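Local coordinates for enoyl-CoA hydratase/isomerase family protein (Bacillus anthracis, PDB 3KQF), which probably catalyses the reversible hydration of 2-enoyl-CoA thioesters to 3-hydroxyacyl-CoA, the second step of fatty acid beta-oxidation, and assembles as a trimer, at residues Val19-Leu24 with Leu192-Ala197; Glu40-Leu45 with Met95-Gln100; Lys74-Met79 with His86-Ile91; Gln176-Lys179 with Leu183-Phe186; Arg247-Gln252 with Pro260-Glu265. All coordinates share one frame; numbering follows the deposited sequence.

In the fold
The five contacts sample the crotonase fold from its sheet to its C-terminal helices. Contacts 2, 3 and 4 are nested inside the loop closed by contact 1, and contact 3 also lies within that of contact 2; contact 5 follows them all. Contacts 1 and 2 meet where Ile22 of strand 19-24 packs on Leu41 of helix 35-49. Contacts 2 and 3 share helix 81-99, their centres 18 Å apart. The centres of contacts 3 and 5 are 47 Å apart, on opposite sides of the chain's centre. Contacts 2 and 3 lie by the second subunit and contacts 4 and 5 by the third, so the chain meets its two partners through different parts.

Contact 1: residues Val19-Leu24 with Leu192-Ala197; sequences VVKISL and LLEEKA
Lys21 reaches out from the sheet of the crotonase fold to Glu194, in the first turn of helix 193-206, in a bridge between two elements whose main chains stay well apart: the nearest CA atoms, those of Lys21 and Ala197, are separated by 9.5 Å. Strand 19-24 lies between strands 10-13 and 56-61. Val20 and Ile22 face helix 35-49, and the alternation of the strand turns Lys21 to the other side. Its CB and CG make no contact with the helix. With CG trans to the backbone N (chi1 -179°) the chain runs straight out as far as Lys21 CD, which comes within 3.9 Å of Glu194 OE2. There it bends at chi3 (70°), and Lys21 CE approaches Glu194 OE2 at 3.5 Å. Lys21 NZ then forms a salt bridge with Glu194 OE2, but the two atoms are modelled at 2.2 Å, implausibly close, so the partnership is sounder than its exact geometry. The two side chains cross at about a right angle, meeting at their charged ends at the protein surface. As modelled, and with the same doubt, OE2 leads and Glu194 OE1 lies 4.2 Å from Lys21 NZ.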
# COMPACT_ATOMS: atom_id res chain seq x y z
N VAL A 19 17.95 -24.51 -5.37
CA VAL A 19 16.90 -23.83 -6.15
C VAL A 19 16.18 -24.79 -7.08
O VAL A 19 16.83 -25.56 -7.79
CB VAL A 19 17.49 -22.68 -7.00
CG1 VAL A 19 16.41 -21.99 -7.84
CG2 VAL A 19 18.19 -21.67 -6.09
N VAL A 20 14.84 -24.76 -7.05
CA VAL A 20 14.03 -25.58 -7.93
C VAL A 20 13.25 -24.65 -8.85
O VAL A 20 12.73 -23.63 -8.38
CB VAL A 20 13.06 -26.53 -7.16
CG1 VAL A 20 12.10 -25.77 -6.32
CG2 VAL A 20 12.34 -27.48 -8.15
N LYS A 21 13.19 -24.97 -10.13
CA LYS A 21 12.47 -24.16 -11.13
C LYS A 21 11.36 -25.01 -11.68
O LYS A 21 11.61 -26.08 -12.26
CB LYS A 21 13.40 -23.72 -12.26
CG LYS A 21 12.73 -22.85 -13.32
CD LYS A 21 13.63 -22.46 -14.48
CE LYS A 21 13.96 -23.65 -15.37
NZ LYS A 21 14.58 -23.22 -16.64
N ILE A 22 10.12 -24.56 -11.48
CA ILE A 22 8.95 -25.24 -11.97
C ILE A 22 8.46 -24.48 -13.21
O ILE A 22 8.25 -23.28 -13.14
CB ILE A 22 7.81 -25.24 -10.94
CG1 ILE A 22 8.29 -25.86 -9.61
CG2 ILE A 22 6.61 -25.99 -11.48
CD1 ILE A 22 7.28 -25.78 -8.50
N SER A 23 8.31 -25.18 -14.33
CA SER A 23 7.86 -24.53 -15.57
C SER A 23 6.53 -25.09 -16.06
O SER A 23 6.42 -26.31 -16.31
CB SER A 23 8.91 -24.71 -16.67
OG SER A 23 10.19 -24.27 -16.30
N LEU A 24 5.52 -24.24 -16.22
CA LEU A 24 4.26 -24.70 -16.81
C LEU A 24 4.66 -25.13 -18.22
O LEU A 24 5.35 -24.40 -18.92
CB LEU A 24 3.19 -23.61 -16.83
CG LEU A 24 2.82 -22.97 -15.49
CD1 LEU A 24 1.71 -21.96 -15.67
CD2 LEU A 24 2.42 -24.01 -14.44
N LEU A 192 17.04 -12.67 -21.09
CA LEU A 192 17.80 -12.65 -19.84
C LEU A 192 16.94 -12.99 -18.60
O LEU A 192 17.42 -12.96 -17.46
CB LEU A 192 18.46 -11.29 -19.66
CG LEU A 192 19.58 -11.01 -20.68
CD1 LEU A 192 20.16 -9.61 -20.54
CD2 LEU A 192 20.69 -12.06 -20.57
N LEU A 193 15.68 -13.32 -18.81
CA LEU A 193 14.77 -13.58 -17.68
C LEU A 193 15.24 -14.75 -16.81
O LEU A 193 15.28 -14.65 -15.60
CB LEU A 193 13.37 -13.84 -18.21
CG LEU A 193 12.30 -14.18 -17.18
CD1 LEU A 193 12.21 -13.08 -16.11
CD2 LEU A 193 10.99 -14.38 -17.87
N GLU A 194 15.62 -15.85 -17.44
CA GLU A 194 16.05 -17.01 -16.68
C GLU A 194 17.28 -16.74 -15.83
O GLU A 194 17.30 -17.11 -14.66
CB GLU A 194 16.31 -18.19 -17.61
CG GLU A 194 16.41 -19.50 -16.86
CD GLU A 194 16.49 -20.69 -17.80
OE1 GLU A 194 17.45 -20.78 -18.59
OE2 GLU A 194 15.58 -21.55 -17.71
N GLU A 195 18.32 -16.10 -16.38
CA GLU A 195 19.52 -15.87 -15.57
C GLU A 195 19.26 -14.86 -14.45
O GLU A 195 19.79 -15.02 -13.36
CB GLU A 195 20.79 -15.51 -16.38
CG GLU A 195 20.91 -14.09 -16.91
CD GLU A 195 22.32 -13.81 -17.47
OE1 GLU A 195 23.24 -14.65 -17.28
OE2 GLU A 195 22.52 -12.73 -18.07
N LYS A 196 18.41 -13.86 -14.69
CA LYS A 196 18.08 -12.89 -13.64
C LYS A 196 17.35 -13.58 -12.46
O LYS A 196 17.63 -13.30 -11.29
CB LYS A 196 17.20 -11.78 -14.21
CG LYS A 196 16.84 -10.65 -13.21
CD LYS A 196 18.06 -9.83 -12.80
CE LYS A 196 17.68 -8.61 -11.97
NZ LYS A 196 18.87 -7.78 -11.62
N ALA A 197 16.39 -14.46 -12.77
CA ALA A 197 15.67 -15.19 -11.72
C ALA A 197 16.61 -16.11 -10.95
O ALA A 197 16.54 -16.21 -9.73
CB ALA A 197 14.50 -15.99 -12.30

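Contact 2: residues Glu40-Leu45 with Met95-Gln100; sequences ELQNIL and MEMVEQ
Gln42 is the first residue of helix 35-49 here to meet Met97, a selenomethionine of helix 81-99. Its aliphatic stem does the touching: Gln42 CG lies 3.7 Å from Met97 SE and CB only slightly farther, the two side chains crossing at about a right angle. The amide at the tip is engaged elsewhere, with NE2 donating to Thr94 OG1. The backbone takes part too, since Gln42 O is 3.3 Å from Met97 CE while also accepting a hydrogen bond from Thr46 OG1. One turn further on, Leu45 points at the partner helix. Leu45 CB rests 3.7 Å from Met97 CE, and Leu45 CD1 reaches Val98 CG2 at 3.8 Å. Met97 fits between the two residues because its chain bends at the end (chi3 62°), which folds CE back over the surface of the first helix. The axes of segments 40-45 and 95-99 run at 25°, 10.1 Å apart at closest, a spacing bridged by these interlocking side chains. Beyond them, Val98 packs on Ala123 of helix 116-123. With no hydrogen bond between the segments, the layer of helices is joined here by dispersion and close fit, with selenium standing in for the methionine sulfur.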
# COMPACT_ATOMS: atom_id res chain seq x y z
N GLU A 40 -0.86 -32.06 -11.21
CA GLU A 40 0.60 -32.23 -11.20
C GLU A 40 1.31 -31.16 -10.38
O GLU A 40 2.28 -31.46 -9.66
CB GLU A 40 1.16 -32.24 -12.63
CG GLU A 40 0.79 -33.47 -13.42
CD GLU A 40 1.39 -33.50 -14.81
OE1 GLU A 40 1.98 -32.50 -15.24
OE2 GLU A 40 1.28 -34.56 -15.48
N LEU A 41 0.85 -29.92 -10.50
CA LEU A 41 1.43 -28.82 -9.78
C LEU A 41 1.22 -29.01 -8.27
O LEU A 41 2.15 -28.84 -7.50
CB LEU A 41 0.88 -27.49 -10.29
CG LEU A 41 1.53 -26.21 -9.77
CD1 LEU A 41 3.06 -26.22 -9.91
CD2 LEU A 41 0.91 -25.01 -10.53
N GLN A 42 0.02 -29.40 -7.86
CA GLN A 42 -0.24 -29.65 -6.44
C GLN A 42 0.66 -30.76 -5.88
O GLN A 42 1.13 -30.67 -4.76
CB GLN A 42 -1.71 -29.99 -6.19
CG GLN A 42 -2.70 -28.84 -6.43
CD GLN A 42 -4.14 -29.21 -6.08
OE1 GLN A 42 -4.42 -30.34 -5.71
NE2 GLN A 42 -5.05 -28.25 -6.21
N ASN A 43 0.87 -31.82 -6.66
CA ASN A 43 1.71 -32.93 -6.22
C ASN A 43 3.16 -32.48 -6.02
O ASN A 43 3.79 -32.85 -5.03
CB ASN A 43 1.63 -34.11 -7.20
CG ASN A 43 0.23 -34.72 -7.28
OD1 ASN A 43 -0.62 -34.47 -6.42
ND2 ASN A 43 -0.01 -35.54 -8.30
N ILE A 44 3.70 -31.69 -6.95
CA ILE A 44 5.08 -31.22 -6.82
C ILE A 44 5.18 -30.20 -5.67
O ILE A 44 6.18 -30.18 -4.95
CB ILE A 44 5.65 -30.62 -8.13
CG1 ILE A 44 7.11 -30.20 -7.93
CG2 ILE A 44 4.84 -29.43 -8.57
CD1 ILE A 44 8.03 -31.33 -7.54
N LEU A 45 4.16 -29.36 -5.50
CA LEU A 45 4.16 -28.40 -4.38
C LEU A 45 4.22 -29.15 -3.03
O LEU A 45 4.90 -28.71 -2.10
CB LEU A 45 2.95 -27.47 -4.48
CG LEU A 45 3.02 -26.46 -5.63
CD1 LEU A 45 1.71 -25.70 -5.81
CD2 LEU A 45 4.18 -25.47 -5.44
N MSE A 95 -3.12 -21.95 -5.62
CA MSE A 95 -2.56 -20.65 -5.26
C MSE A 95 -2.17 -20.62 -3.78
O MSE A 95 -1.10 -20.13 -3.42
CB MSE A 95 -3.53 -19.51 -5.55
CG MSE A 95 -4.08 -19.45 -6.96
SE MSE A 95 -2.69 -19.52 -8.29
CE MSE A 95 -3.73 -19.37 -9.93
N GLU A 96 -3.04 -21.13 -2.91
CA GLU A 96 -2.74 -21.17 -1.48
C GLU A 96 -1.50 -22.00 -1.19
O GLU A 96 -0.70 -21.64 -0.35
CB GLU A 96 -3.93 -21.72 -0.70
CG GLU A 96 -5.12 -20.80 -0.78
CD GLU A 96 -6.35 -21.38 -0.14
OE1 GLU A 96 -6.61 -22.60 -0.33
OE2 GLU A 96 -7.08 -20.61 0.50
N MSE A 97 -1.35 -23.12 -1.90
CA MSE A 97 -0.18 -23.98 -1.69
C MSE A 97 1.12 -23.29 -2.10
O MSE A 97 2.16 -23.47 -1.45
CB MSE A 97 -0.36 -25.31 -2.43
CG MSE A 97 -1.53 -26.15 -1.92
SE MSE A 97 -1.70 -27.80 -2.98
CE MSE A 97 0.01 -28.51 -2.52
N VAL A 98 1.07 -22.49 -3.18
CA VAL A 98 2.26 -21.73 -3.63
C VAL A 98 2.60 -20.72 -2.57
O VAL A 98 3.75 -20.61 -2.13
CB VAL A 98 2.00 -20.94 -4.94
CG1 VAL A 98 3.17 -19.95 -5.22
CG2 VAL A 98 1.79 -21.88 -6.10
N GLU A 99 1.59 -19.98 -2.12
CA GLU A 99 1.77 -18.93 -1.16
C GLU A 99 2.31 -19.46 0.17
O GLU A 99 3.18 -18.83 0.77
CB GLU A 99 0.45 -18.18 -0.95
CG GLU A 99 0.60 -16.85 -0.29
CD GLU A 99 -0.67 -16.03 -0.35
OE1 GLU A 99 -0.60 -14.86 -0.81
OE2 GLU A 99 -1.75 -16.56 0.01
N GLN A 100 1.83 -20.62 0.60
CA GLN A 100 2.25 -21.23 1.86
C GLN A 100 3.50 -22.11 1.87
O GLN A 100 3.85 -22.67 2.90
CB GLN A 100 1.07 -21.96 2.48
CG GLN A 100 -0.07 -21.01 2.82
CD GLN A 100 -1.33 -21.72 3.24
OE1 GLN A 100 -1.34 -22.94 3.40
NE2 GLN A 100 -2.42 -20.96 3.42

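Contact 3: residues Lys74-Met79 with His86-Ile91; sequences KERAGM and HAVSMI
Arg76 lays its guanidinium group against Ala87, Val88 and Ile91, three residues on one side of helix 81-99. The group is approached in two ways. Ala87 CB sits over one of its faces, 3.6 Å from Arg76 NE, and Val88 N lies over that face as well. Ile91 comes instead at the edge, its CD1 near the guanidinium plane and 3.0 Å from Arg76 NH2, a tight approach that should be read with caution because this arginine has a second deposited conformation. Val88 CG2 touches more loosely, 4.1 Å from Arg76 NH1, from a side chain crossing the arginine at about a right angle. A bend at chi2 (-60°) carries the arginine from the end of helix 73-76 across to these methyl groups.

The chain then reverses in a type II beta turn from Arg76 to Met79, with Gly78 at positive phi and Met79 N bonded to Arg76 O at 3.0 Å. The turn brings Met79, a selenomethionine with an extended side chain, to the same alanine: Met79 SE lies 4.0 Å from Ala87 CB. Thus Ala87 is shared by the flat cationic group and the selenium. Tyr238 of the second subunit packs on both Arg76 and Val88, while Ile91 also touches Ala71, in a loop that probably lends an amide to the oxyanion hole, as in relatives. No hydrogen bond crosses between the segments. In this conformer the arginine therefore meets segment 86-91 by apolar contacts at one face and one edge, and no acidic group of that segment pairs with its charge.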
# COMPACT_ATOMS: atom_id res chain seq x y z
N LYS A 74 -11.15 -23.84 -22.88
CA LYS A 74 -11.61 -24.94 -23.73
C LYS A 74 -12.21 -26.00 -22.83
O LYS A 74 -13.25 -26.56 -23.14
CB LYS A 74 -10.48 -25.49 -24.58
CG LYS A 74 -10.01 -24.54 -25.66
CD LYS A 74 -8.86 -25.11 -26.45
CE LYS A 74 -8.35 -24.14 -27.49
NZ LYS A 74 -7.23 -24.74 -28.27
N GLU A 75 -11.55 -26.25 -21.70
CA GLU A 75 -12.03 -27.22 -20.70
C GLU A 75 -13.25 -26.70 -19.92
O GLU A 75 -14.18 -27.46 -19.62
CB GLU A 75 -10.90 -27.55 -19.72
CG GLU A 75 -11.26 -28.55 -18.63
CD GLU A 75 -10.04 -29.00 -17.83
OE1 GLU A 75 -9.22 -28.14 -17.44
OE2 GLU A 75 -9.92 -30.21 -17.58
N ARG A 76 -13.25 -25.40 -19.61
CA ARG A 76 -14.34 -24.80 -18.85
C ARG A 76 -15.69 -24.78 -19.59
O ARG A 76 -16.74 -24.95 -18.98
CB ARG A 76 -14.00 -23.36 -18.43
CG ARG A 76 -12.84 -23.23 -17.46
CD ARG A 76 -13.11 -23.97 -16.15
NE ARG A 76 -12.12 -23.64 -15.12
CZ ARG A 76 -12.19 -22.56 -14.34
NH1 ARG A 76 -13.19 -21.69 -14.45
NH2 ARG A 76 -11.24 -22.35 -13.43
N ALA A 77 -15.64 -24.56 -20.90
CA ALA A 77 -16.87 -24.50 -21.72
C ALA A 77 -17.83 -25.66 -21.51
O ALA A 77 -17.47 -26.83 -21.66
CB ALA A 77 -16.54 -24.37 -23.21
N GLY A 78 -19.06 -25.31 -21.16
CA GLY A 78 -20.12 -26.30 -20.95
C GLY A 78 -20.12 -27.03 -19.62
O GLY A 78 -20.97 -27.87 -19.39
N MSE A 79 -19.17 -26.73 -18.73
CA MSE A 79 -19.13 -27.39 -17.43
C MSE A 79 -20.42 -27.12 -16.67
O MSE A 79 -20.96 -26.00 -16.72
CB MSE A 79 -17.96 -26.90 -16.58
CG MSE A 79 -16.62 -27.55 -16.82
SE MSE A 79 -15.34 -26.91 -15.47
CE MSE A 79 -13.92 -28.19 -15.82
N HIS A 86 -15.80 -27.07 -8.59
CA HIS A 86 -14.64 -27.91 -8.36
C HIS A 86 -13.41 -27.34 -9.05
O HIS A 86 -12.31 -27.35 -8.48
CB HIS A 86 -14.88 -29.35 -8.84
CG HIS A 86 -13.65 -30.20 -8.83
ND1 HIS A 86 -12.89 -30.43 -9.96
CD2 HIS A 86 -13.01 -30.84 -7.82
CE1 HIS A 86 -11.86 -31.19 -9.65
NE2 HIS A 86 -11.91 -31.45 -8.36
N ALA A 87 -13.59 -26.83 -10.27
CA ALA A 87 -12.47 -26.27 -11.04
C ALA A 87 -11.93 -25.01 -10.39
O ALA A 87 -10.71 -24.84 -10.26
CB ALA A 87 -12.88 -26.01 -12.47
N VAL A 88 -12.82 -24.11 -9.98
CA VAL A 88 -12.38 -22.87 -9.33
C VAL A 88 -11.71 -23.24 -8.00
O VAL A 88 -10.68 -22.66 -7.64
CB VAL A 88 -13.53 -21.86 -9.15
CG1 VAL A 88 -13.00 -20.54 -8.66
CG2 VAL A 88 -14.22 -21.62 -10.49
N SER A 89 -12.24 -24.26 -7.32
CA SER A 89 -11.64 -24.73 -6.07
C SER A 89 -10.21 -25.25 -6.29
O SER A 89 -9.30 -24.97 -5.48
CB SER A 89 -12.51 -25.80 -5.42
OG SER A 89 -11.88 -26.28 -4.26
N MSE A 90 -10.02 -26.00 -7.37
CA MSE A 90 -8.70 -26.54 -7.69
C MSE A 90 -7.68 -25.42 -7.92
O MSE A 90 -6.56 -25.49 -7.42
CB MSE A 90 -8.80 -27.46 -8.92
CG MSE A 90 -9.47 -28.76 -8.61
SE MSE A 90 -8.40 -29.78 -7.34
CE MSE A 90 -6.87 -30.13 -8.49
N ILE A 91 -8.08 -24.39 -8.66
CA ILE A 91 -7.19 -23.26 -8.93
C ILE A 91 -6.90 -22.50 -7.64
O ILE A 91 -5.74 -22.26 -7.32
CB ILE A 91 -7.75 -22.26 -9.97
CG1 ILE A 91 -8.01 -22.93 -11.31
CG2 ILE A 91 -6.73 -21.14 -10.21
CD1 ILE A 91 -8.40 -21.95 -12.40

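Contact 4: residues Gln176-Lys179 with Leu183-Phe186; sequences QEAK and LVEF
Ala178 O accepts the amide of Leu183, Leu183 N, at 2.9 Å, a bond bent to 141° at the hydrogen, with the donor tilted 24° out of the carbonyl plane. Ala178 O also faces Val184 N, but at 3.5 Å that second bond is weak. A water extends the polar link one residue further, hydrogen-bonding to Lys179 O at 2.8 Å and to Val184 O at 2.7 Å. The last turns of helix 175-181 are thereby tied to the chain that has just left them. Lys179 NZ looks outward, to a salt bridge with Glu180 of the third subunit, whereas Glu185 turns from the helix to pair with Arg127.

This is the link by which the crotonase core passes from helix 175-181 into strand 186-188, one of the two outermost strands of the larger sheet within the chain, which runs parallel to strand 126-130. Phe186, at its start, makes a cation-pi contact with Arg162 of the third subunit.

Around the backbone bonds lies an apolar layer. Ala178 CB points at the loop and is met by both branches of Val184, CG1 and CG2 each at 4.0 Å, and by Leu183 CD2. With chi1 at -57°, Val184 CG2 stands between its own backbone N and carbonyl carbon, and from there it presses to 3.6 Å from Lys179 N. Leu135 of strand 134-136 touches Ala178, Leu183 and Val184 alike, and Leu183 continues into Leu154, Leu157 and Ile158 of helix 150-158.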
# COMPACT_ATOMS: atom_id res chain seq x y z
N GLN A 176 6.19 -2.81 -18.26
CA GLN A 176 6.65 -1.48 -17.85
C GLN A 176 5.63 -0.81 -16.96
O GLN A 176 5.98 -0.21 -15.93
CB GLN A 176 6.93 -0.60 -19.09
CG GLN A 176 8.14 -1.00 -19.92
CD GLN A 176 8.01 -2.34 -20.69
OE1 GLN A 176 6.91 -2.80 -21.01
NE2 GLN A 176 9.16 -2.93 -21.01
N GLU A 177 4.36 -0.91 -17.36
CA GLU A 177 3.26 -0.35 -16.60
C GLU A 177 3.13 -1.11 -15.29
O GLU A 177 2.94 -0.51 -14.24
CB GLU A 177 1.95 -0.40 -17.40
CG GLU A 177 1.96 0.58 -18.58
CD GLU A 177 0.81 0.42 -19.57
OE1 GLU A 177 0.26 -0.69 -19.72
OE2 GLU A 177 0.51 1.41 -20.26
N ALA A 178 3.24 -2.43 -15.36
CA ALA A 178 3.18 -3.25 -14.15
C ALA A 178 4.26 -2.81 -13.15
O ALA A 178 4.00 -2.74 -11.94
CB ALA A 178 3.36 -4.70 -14.48
N LYS A 179 5.47 -2.53 -13.65
CA LYS A 179 6.57 -2.09 -12.79
C LYS A 179 6.24 -0.74 -12.15
O LYS A 179 6.47 -0.55 -10.96
CB LYS A 179 7.89 -1.97 -13.54
CG LYS A 179 9.07 -1.96 -12.57
CD LYS A 179 10.37 -1.53 -13.18
CE LYS A 179 11.48 -1.70 -12.14
NZ LYS A 179 11.05 -1.24 -10.77
N LEU A 183 3.31 -3.85 -9.36
CA LEU A 183 2.82 -5.22 -9.58
C LEU A 183 3.99 -6.17 -9.82
O LEU A 183 3.92 -7.32 -9.42
CB LEU A 183 1.80 -5.27 -10.74
CG LEU A 183 1.27 -6.64 -11.17
CD1 LEU A 183 0.54 -7.41 -10.02
CD2 LEU A 183 0.33 -6.45 -12.36
N VAL A 184 5.03 -5.72 -10.53
CA VAL A 184 6.23 -6.56 -10.70
C VAL A 184 7.41 -5.78 -10.11
O VAL A 184 7.45 -4.53 -10.17
CB VAL A 184 6.48 -7.01 -12.15
CG1 VAL A 184 5.24 -7.77 -12.69
CG2 VAL A 184 6.87 -5.84 -13.04
N GLU A 185 8.35 -6.51 -9.53
CA GLU A 185 9.49 -5.90 -8.83
C GLU A 185 10.71 -5.68 -9.71
O GLU A 185 11.54 -4.81 -9.40
CB GLU A 185 9.83 -6.71 -7.57
CG GLU A 185 8.79 -6.56 -6.41
CD GLU A 185 7.46 -7.28 -6.66
OE1 GLU A 185 7.41 -8.25 -7.46
OE2 GLU A 185 6.46 -6.88 -6.01
N PHE A 186 10.84 -6.47 -10.77
CA PHE A 186 11.94 -6.33 -11.75
C PHE A 186 11.42 -6.52 -13.18
O PHE A 186 10.46 -7.26 -13.41
CB PHE A 186 13.01 -7.39 -11.51
CG PHE A 186 13.60 -7.37 -10.12
CD1 PHE A 186 14.74 -6.62 -9.83
CD2 PHE A 186 13.02 -8.10 -9.11
CE1 PHE A 186 15.28 -6.60 -8.55
CE2 PHE A 186 13.56 -8.10 -7.81
CZ PHE A 186 14.67 -7.34 -7.53
O HOH W 1 7.79 -2.11 -9.02

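Contact 5: residues Arg247-Gln252 with Pro260-Glu265; sequences RLEGLQ and PMYKGE
Glu249 and Met261 join where the two backbones come nearest, Gly250 CA and Pro260 CA lying 5.8 Å apart, as the irregular C-terminal tail turns back along helix 245-255. The link is polar: Glu249 OE2 accepts Met261 N at 2.8 Å in an almost straight bond (169°), using the anti lone pair, the one directed away from the other carboxylate oxygen. A bend at chi2 (68°) swings the carboxylate to this amide, and Pro260 CA also lies 3.5 Å from Glu249 OE2. The same oxygen forms a salt bridge with Arg258, so the carboxylate joins the helix to the tail at two points, and the neighbouring positive charge probably stabilises its anionic form. Tyr262 adds the second element. Gly250 N lies near the plane of its ring, at the edge, and the hydroxyl comes close to the glycine, Tyr262 OH 3.3 Å from Gly250 CA, an approach for which the absence of a side chain makes room. Glu249 CG lies obliquely to the ring, 4.0 Å from Tyr262 CE1. Beyond the glycine, Tyr262 OH is hydrogen-bonded to Thr141 O of the third subunit, and Pro260 packs on the same residue, as befits the C-terminal helical region through which crotonase-fold trimers associate.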
# COMPACT_ATOMS: atom_id res chain seq x y z
N ARG A 247 23.37 -18.61 12.98
CA ARG A 247 23.63 -17.25 13.51
C ARG A 247 25.07 -17.10 13.94
O ARG A 247 25.69 -16.06 13.70
CB ARG A 247 22.71 -16.92 14.68
CG ARG A 247 23.03 -15.61 15.35
CD ARG A 247 22.09 -15.34 16.50
NE ARG A 247 22.53 -14.20 17.31
CZ ARG A 247 23.40 -14.26 18.31
NH1 ARG A 247 23.72 -13.15 18.97
NH2 ARG A 247 23.97 -15.41 18.65
N LEU A 248 25.61 -18.14 14.57
CA LEU A 248 26.99 -18.13 15.02
C LEU A 248 27.96 -18.07 13.83
O LEU A 248 28.95 -17.34 13.87
CB LEU A 248 27.27 -19.36 15.91
CG LEU A 248 26.39 -19.41 17.16
CD1 LEU A 248 26.59 -20.72 17.92
CD2 LEU A 248 26.66 -18.20 18.05
N GLU A 249 27.67 -18.84 12.78
CA GLU A 249 28.46 -18.82 11.55
C GLU A 249 28.44 -17.43 10.92
O GLU A 249 29.45 -16.99 10.36
CB GLU A 249 27.92 -19.86 10.54
CG GLU A 249 28.43 -19.74 9.09
CD GLU A 249 29.90 -20.06 8.88
OE1 GLU A 249 30.61 -20.40 9.86
OE2 GLU A 249 30.36 -19.98 7.71
N GLY A 250 27.29 -16.76 11.00
CA GLY A 250 27.14 -15.40 10.46
C GLY A 250 28.08 -14.44 11.17
O GLY A 250 28.78 -13.65 10.53
N LEU A 251 28.11 -14.54 12.50
CA LEU A 251 28.96 -13.70 13.32
C LEU A 251 30.44 -13.95 13.03
O LEU A 251 31.18 -13.01 12.79
CB LEU A 251 28.68 -13.93 14.80
CG LEU A 251 27.28 -13.52 15.28
CD1 LEU A 251 26.98 -14.07 16.68
CD2 LEU A 251 27.12 -12.01 15.24
N GLN A 252 30.84 -15.23 13.02
CA GLN A 252 32.24 -15.62 12.77
C GLN A 252 32.67 -15.20 11.36
O GLN A 252 33.78 -14.71 11.17
CB GLN A 252 32.41 -17.14 12.95
CG GLN A 252 33.85 -17.68 12.93
CD GLN A 252 34.65 -17.39 14.20
OE1 GLN A 252 34.19 -16.68 15.10
NE2 GLN A 252 35.86 -17.95 14.28
N PRO A 260 29.77 -16.50 4.55
CA PRO A 260 29.25 -17.50 5.47
C PRO A 260 28.71 -18.72 4.72
O PRO A 260 28.26 -18.59 3.58
CB PRO A 260 28.15 -16.75 6.23
CG PRO A 260 27.66 -15.71 5.25
CD PRO A 260 28.86 -15.34 4.41
N MSE A 261 28.80 -19.89 5.34
CA MSE A 261 28.29 -21.13 4.76
C MSE A 261 27.21 -21.68 5.66
O MSE A 261 27.46 -22.47 6.58
CB MSE A 261 29.42 -22.16 4.56
CG MSE A 261 30.19 -21.99 3.27
SE MSE A 261 31.72 -23.19 3.13
CE MSE A 261 31.01 -24.74 4.08
N TYR A 262 25.99 -21.24 5.40
CA TYR A 262 24.86 -21.63 6.23
C TYR A 262 24.38 -23.04 5.88
O TYR A 262 24.48 -23.47 4.72
CB TYR A 262 23.75 -20.59 6.14
CG TYR A 262 24.20 -19.20 6.55
CD1 TYR A 262 24.68 -18.96 7.82
CD2 TYR A 262 24.10 -18.13 5.67
CE1 TYR A 262 25.07 -17.70 8.22
CE2 TYR A 262 24.47 -16.86 6.06
CZ TYR A 262 24.96 -16.64 7.33
OH TYR A 262 25.37 -15.39 7.72
N LYS A 263 23.89 -23.75 6.89
CA LYS A 263 23.49 -25.15 6.72
C LYS A 263 22.06 -25.47 7.18
O LYS A 263 21.65 -26.63 7.15
CB LYS A 263 24.50 -26.02 7.46
CG LYS A 263 25.97 -25.71 7.06
CD LYS A 263 26.99 -26.53 7.81
CE LYS A 263 28.42 -26.06 7.45
NZ LYS A 263 28.77 -26.24 6.01
N GLY A 264 21.30 -24.46 7.60
CA GLY A 264 19.93 -24.69 8.07
C GLY A 264 19.89 -25.35 9.44
O GLY A 264 19.13 -26.30 9.65
N GLU A 265 20.75 -24.89 10.33
CA GLU A 265 20.87 -25.43 11.69
C GLU A 265 21.24 -24.29 12.63
O GLU A 265 21.33 -24.47 13.86
CB GLU A 265 21.97 -26.49 11.75
CG GLU A 265 23.34 -25.97 11.29
CD GLU A 265 24.47 -26.94 11.55
OE1 GLU A 265 25.64 -26.56 11.30
OE2 GLU A 265 24.21 -28.07 12.02
OXT GLU A 265 21.50 -23.19 12.15